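Local structure of magnesium transporter MgtE (Enterococcus faecalis, 2OUX) at residues Leu46-Lys49 / Asp50-His53; Asp79-Ala82 / Glu83-Pro86. The protein probably transports magnesium ions across the cell membrane as a homodimer of the SLC41A family, with this chain forming its soluble cytosolic part. One frame throughout, in Å; residues are numbered along the deposited sequence.

Contact 1. Residues Leu46-Lys49 / Asp50-His53; sequences LDEK and DRQH
D47 and D50 meet at the start of helix 48-57. D50 N donates to D47 OD2 at 2.7 Å, and the N-H...O angle of 173° makes the bond almost straight, with the oxygen approached nearly along its own C-O axis. The torsion explains the reach: CG of D47 sits between its backbone N and carbonyl carbon (chi1 55°), which turns the carboxylate back over the first turn. The price is a close pair of like charges, D47 OD1 lying 3.1 Å from D50 OD2 with the two carboxylate planes 23° apart; such proximity could raise the proton affinity of one of them.

This is a helix N-cap, with D47 as the capping residue, and a carboxylate there would be stabilised by the positive end of the helix dipole. Behind the cap the backbone pattern starts with R51 N to D47 O at 3.2 Å, while the next two bonds, Q52 N to E48 O and H53 N to K49 O, are weak.

The R51 chain bends at its third torsion, which sets one face of the guanidinium over the backbone, with E48 CA 3.5 Å from NH1 and displaced toward the rim of the group, while CG packs against D47 O. L46 CB packs on D50 CB at 3.9 Å, the two side chains crossing at about a right angle, with R51 CG also nearby. Further out, L46, D50 and H53 all rest on L19 of helix 8-20, and E83 takes R51 NH1 in a salt bridge.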
loop_
_atom_site.group_PDB
_atom_site.type_symbol
_atom_site.label_atom_id
_atom_site.label_comp_id
_atom_site.label_asym_id
_atom_site.label_seq_id
_atom_site.Cartn_x
_atom_site.Cartn_y
_atom_site.Cartn_z
ATOM N N LEU A 46 -26.276 8.451 -12.494
ATOM C CA LEU A 46 -26.888 8.754 -13.781
ATOM C C LEU A 46 -28.027 7.826 -14.181
ATOM O O LEU A 46 -28.015 6.633 -13.861
ATOM C CB LEU A 46 -25.829 8.718 -14.888
ATOM C CG LEU A 46 -24.514 9.460 -14.643
ATOM C CD1 LEU A 46 -23.684 9.451 -15.915
ATOM C CD2 LEU A 46 -24.805 10.882 -14.197
ATOM N N ASP A 47 -29.007 8.390 -14.889
ATOM C CA ASP A 47 -30.137 7.621 -15.389
ATOM C C ASP A 47 -29.609 6.903 -16.624
ATOM O O ASP A 47 -28.483 7.154 -17.048
ATOM C CB ASP A 47 -31.315 8.548 -15.739
ATOM C CG ASP A 47 -30.939 9.659 -16.726
ATOM O OD1 ASP A 47 -31.449 10.795 -16.563
ATOM O OD2 ASP A 47 -30.155 9.403 -17.670
ATOM N N GLU A 48 -30.401 6.014 -17.205
ATOM C CA GLU A 48 -29.941 5.279 -18.374
ATOM C C GLU A 48 -29.550 6.173 -19.545
ATOM O O GLU A 48 -28.650 5.840 -20.320
ATOM C CB GLU A 48 -31.011 4.287 -18.823
ATOM C CG GLU A 48 -30.771 3.738 -20.214
ATOM C CD GLU A 48 -31.805 2.712 -20.621
ATOM O OE1 GLU A 48 -33.015 2.974 -20.421
ATOM O OE2 GLU A 48 -31.408 1.647 -21.149
ATOM N N LYS A 49 -30.221 7.311 -19.669
ATOM C CA LYS A 49 -29.946 8.235 -20.764
ATOM C C LYS A 49 -28.542 8.824 -20.665
ATOM O O LYS A 49 -27.760 8.771 -21.617
ATOM C CB LYS A 49 -30.989 9.358 -20.768
ATOM C CG LYS A 49 -32.422 8.849 -20.761
ATOM C CD LYS A 49 -33.439 9.975 -20.598
ATOM C CE LYS A 49 -33.580 10.818 -21.859
ATOM N NZ LYS A 49 -34.668 11.839 -21.720
ATOM N N ASP A 50 -28.221 9.383 -19.506
ATOM C CA ASP A 50 -26.914 9.983 -19.303
ATOM C C ASP A 50 -25.771 8.965 -19.359
ATOM O O ASP A 50 -24.659 9.308 -19.752
ATOM C CB ASP A 50 -26.900 10.752 -17.982
ATOM C CG ASP A 50 -27.922 11.884 -17.961
ATOM O OD1 ASP A 50 -28.002 12.631 -18.954
ATOM O OD2 ASP A 50 -28.641 12.038 -16.954
ATOM N N ARG A 51 -26.034 7.715 -18.989
ATOM C CA ARG A 51 -24.984 6.698 -19.046
ATOM C C ARG A 51 -24.561 6.528 -20.497
ATOM O O ARG A 51 -23.374 6.412 -20.806
ATOM C CB ARG A 51 -25.473 5.344 -18.528
ATOM C CG ARG A 51 -25.857 5.293 -17.069
ATOM C CD ARG A 51 -26.080 3.842 -16.646
ATOM N NE ARG A 51 -27.080 3.737 -15.591
ATOM C CZ ARG A 51 -28.228 3.086 -15.718
ATOM N NH1 ARG A 51 -28.522 2.473 -16.856
ATOM N NH2 ARG A 51 -29.087 3.051 -14.708
ATOM N N GLN A 52 -25.551 6.513 -21.384
ATOM C CA GLN A 52 -25.305 6.358 -22.810
ATOM C C GLN A 52 -24.365 7.434 -23.351
ATOM O O GLN A 52 -23.410 7.127 -24.072
ATOM C CB GLN A 52 -26.633 6.387 -23.572
ATOM C CG GLN A 52 -27.462 5.119 -23.419
ATOM C CD GLN A 52 -26.701 3.869 -23.853
ATOM O OE1 GLN A 52 -25.891 3.912 -24.779
ATOM N NE2 GLN A 52 -26.976 2.748 -23.195
ATOM N N HIS A 53 -24.640 8.692 -23.010
ATOM C CA HIS A 53 -23.796 9.800 -23.454
ATOM C C HIS A 53 -22.394 9.545 -22.957
ATOM O O HIS A 53 -21.416 9.712 -23.688
ATOM C CB HIS A 53 -24.266 11.131 -22.861
ATOM C CG HIS A 53 -25.555 11.622 -23.422
ATOM N ND1 HIS A 53 -25.726 11.930 -24.751
ATOM C CD2 HIS A 53 -26.752 11.879 -22.824
ATOM C CE1 HIS A 53 -26.961 12.352 -24.956
ATOM N NE2 HIS A 53 -27.599 12.328 -23.795
#

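Contact 2. Residues Asp79-Ala82 / Glu83-Pro86; sequences DYLA and EMRP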
loop_
_atom_site.group_PDB
_atom_site.type_symbol
_atom_site.label_atom_id
_atom_site.label_comp_id
_atom_site.label_asym_id
_atom_site.label_seq_id
_atom_site.Cartn_x
_atom_site.Cartn_y
_atom_site.Cartn_z
ATOM N N ASP A 79 -27.121 -5.427 -16.825
ATOM C CA ASP A 79 -27.656 -4.408 -17.717
ATOM C C ASP A 79 -26.723 -3.224 -17.981
ATOM O O ASP A 79 -26.882 -2.556 -19.005
ATOM C CB ASP A 79 -29.036 -3.903 -17.261
ATOM C CG ASP A 79 -29.249 -4.015 -15.774
ATOM O OD1 ASP A 79 -28.348 -3.619 -15.012
ATOM O OD2 ASP A 79 -30.335 -4.488 -15.372
ATOM N N TYR A 80 -25.768 -2.934 -17.090
ATOM C CA TYR A 80 -24.835 -1.841 -17.392
ATOM C C TYR A 80 -24.158 -2.310 -18.667
ATOM O O TYR A 80 -24.057 -1.579 -19.650
ATOM C CB TYR A 80 -23.742 -1.669 -16.333
ATOM C CG TYR A 80 -24.114 -0.856 -15.116
ATOM C CD1 TYR A 80 -24.919 0.280 -15.220
ATOM C CD2 TYR A 80 -23.625 -1.205 -13.854
ATOM C CE1 TYR A 80 -25.224 1.050 -14.096
ATOM C CE2 TYR A 80 -23.922 -0.441 -12.726
ATOM C CZ TYR A 80 -24.721 0.680 -12.854
ATOM O OH TYR A 80 -25.010 1.433 -11.740
ATOM N N LEU A 81 -23.704 -3.559 -18.637
ATOM C CA LEU A 81 -23.030 -4.149 -19.779
ATOM C C LEU A 81 -23.972 -4.370 -20.962
ATOM O O LEU A 81 -23.582 -4.180 -22.113
ATOM C CB LEU A 81 -22.386 -5.479 -19.381
ATOM C CG LEU A 81 -21.389 -5.486 -18.217
ATOM C CD1 LEU A 81 -20.372 -6.596 -18.471
ATOM C CD2 LEU A 81 -20.667 -4.147 -18.101
ATOM N N ALA A 82 -25.207 -4.772 -20.674
ATOM C CA ALA A 82 -26.194 -5.022 -21.717
ATOM C C ALA A 82 -26.461 -3.774 -22.554
ATOM O O ALA A 82 -26.451 -3.838 -23.783
ATOM C CB ALA A 82 -27.486 -5.518 -21.101
ATOM N N GLU A 83 -26.689 -2.644 -21.886
ATOM C CA GLU A 83 -26.962 -1.390 -22.582
ATOM C C GLU A 83 -25.788 -0.945 -23.451
ATOM O O GLU A 83 -25.943 -0.106 -24.336
ATOM C CB GLU A 83 -27.332 -0.288 -21.578
ATOM C CG GLU A 83 -26.263 0.037 -20.551
ATOM C CD GLU A 83 -26.770 0.956 -19.447
ATOM O OE1 GLU A 83 -27.875 0.705 -18.921
ATOM O OE2 GLU A 83 -26.062 1.920 -19.089
HETATM N N MSE A 84 -24.615 -1.513 -23.210
HETATM C CA MSE A 84 -23.435 -1.162 -23.996
HETATM C C MSE A 84 -23.402 -1.985 -25.271
HETATM O O MSE A 84 -23.937 -3.091 -25.311
HETATM C CB MSE A 84 -22.154 -1.454 -23.211
HETATM C CG MSE A 84 -21.734 -0.398 -22.208
HETATM SE SE MSE A 84 -20.400 -1.099 -20.979
HETATM C CE MSE A 84 -18.913 -1.266 -22.141
ATOM N N ARG A 85 -22.781 -1.447 -26.314
ATOM C CA ARG A 85 -22.664 -2.187 -27.556
ATOM C C ARG A 85 -21.697 -3.315 -27.237
ATOM O O ARG A 85 -20.573 -3.069 -26.792
ATOM C CB ARG A 85 -22.080 -1.321 -28.670
ATOM C CG ARG A 85 -23.020 -0.269 -29.222
ATOM C CD ARG A 85 -22.257 0.649 -30.157
ATOM N NE ARG A 85 -21.074 1.195 -29.490
ATOM C CZ ARG A 85 -20.147 1.940 -30.084
ATOM N NH1 ARG A 85 -20.254 2.241 -31.372
ATOM N NH2 ARG A 85 -19.110 2.385 -29.385
ATOM N N PRO A 86 -22.128 -4.565 -27.449
ATOM C CA PRO A 86 -21.309 -5.747 -27.184
ATOM C C PRO A 86 -19.824 -5.551 -27.462
ATOM O O PRO A 86 -18.986 -5.910 -26.639
ATOM C CB PRO A 86 -21.943 -6.799 -28.085
ATOM C CG PRO A 86 -23.402 -6.465 -27.971
ATOM C CD PRO A 86 -23.407 -4.943 -28.079
#
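The C-terminal part of the short helix 79-83, and the turn by which the chain leaves it for helix 86-93, form this contact within the MgtE intracellular N domain. Two backbone bonds mark the change. E83 N donates to D79 O at 2.9 Å with an N-H...O angle of 172°, a regular i to i-4 helical bond. One residue later the spacing shortens: M84 N reaches L81 O at 3.1 Å, bent to 139°, with the donor well above the carbonyl plane. An extended backbone at M84, a selenomethionine, then carries the chain out of the helical path.

E83 turns its side chain back along helix 79-83. A chi1 of 60° folds it over the preceding turn, and the extended chain beyond CG brings the carboxylate to the edge of the Y80 ring, with OE2 near the ring plane and 4.4 Å from CD1. OE2 is also hydrogen-bonded to Y55 OH of helix 48-57, and R51 of that helix is the second partner of the carboxylate; together they should restrict rotation of the group.

The apolar flank is made by L81 and M84, whose CD2 and SE are 4.2 Å apart; the bend of M84 at its third torsion turns the methyl CE away from L81, leaving SE as the atom that faces L81 CD2. Both side chains also touch M92 of helix 86-93, whose N-cap position is taken by R85, and L81 reaches Y116 of helix 110-118. The whole is thus a tight helix-to-helix connection, characteristic of the all-helical N domain of MgtE.

Overall arrangement
Contact 1, the start of helix 48-57, lies beside contact 2, where the chain leaves helix 79-83; the centres of the two contacts are about 12 Å apart. Three pairs join them: R51 NH1 to E83 OE1 at 2.8 Å, a salt bridge; Q52 NE2 to E83 O at 3.2 Å, a probable hydrogen bond; and R51 NE packing on Y80 CE1 at 3.6 Å. E83 therefore engages helix 48-57 through its carboxylate and probably its main-chain O. Contact 1 is remote from the magnesium sites, whereas in contact 2 the side chain of Y80 is about 12 Å from a bound magnesium ion, and that of L81 about 9 Å from that of E72, a magnesium ligand.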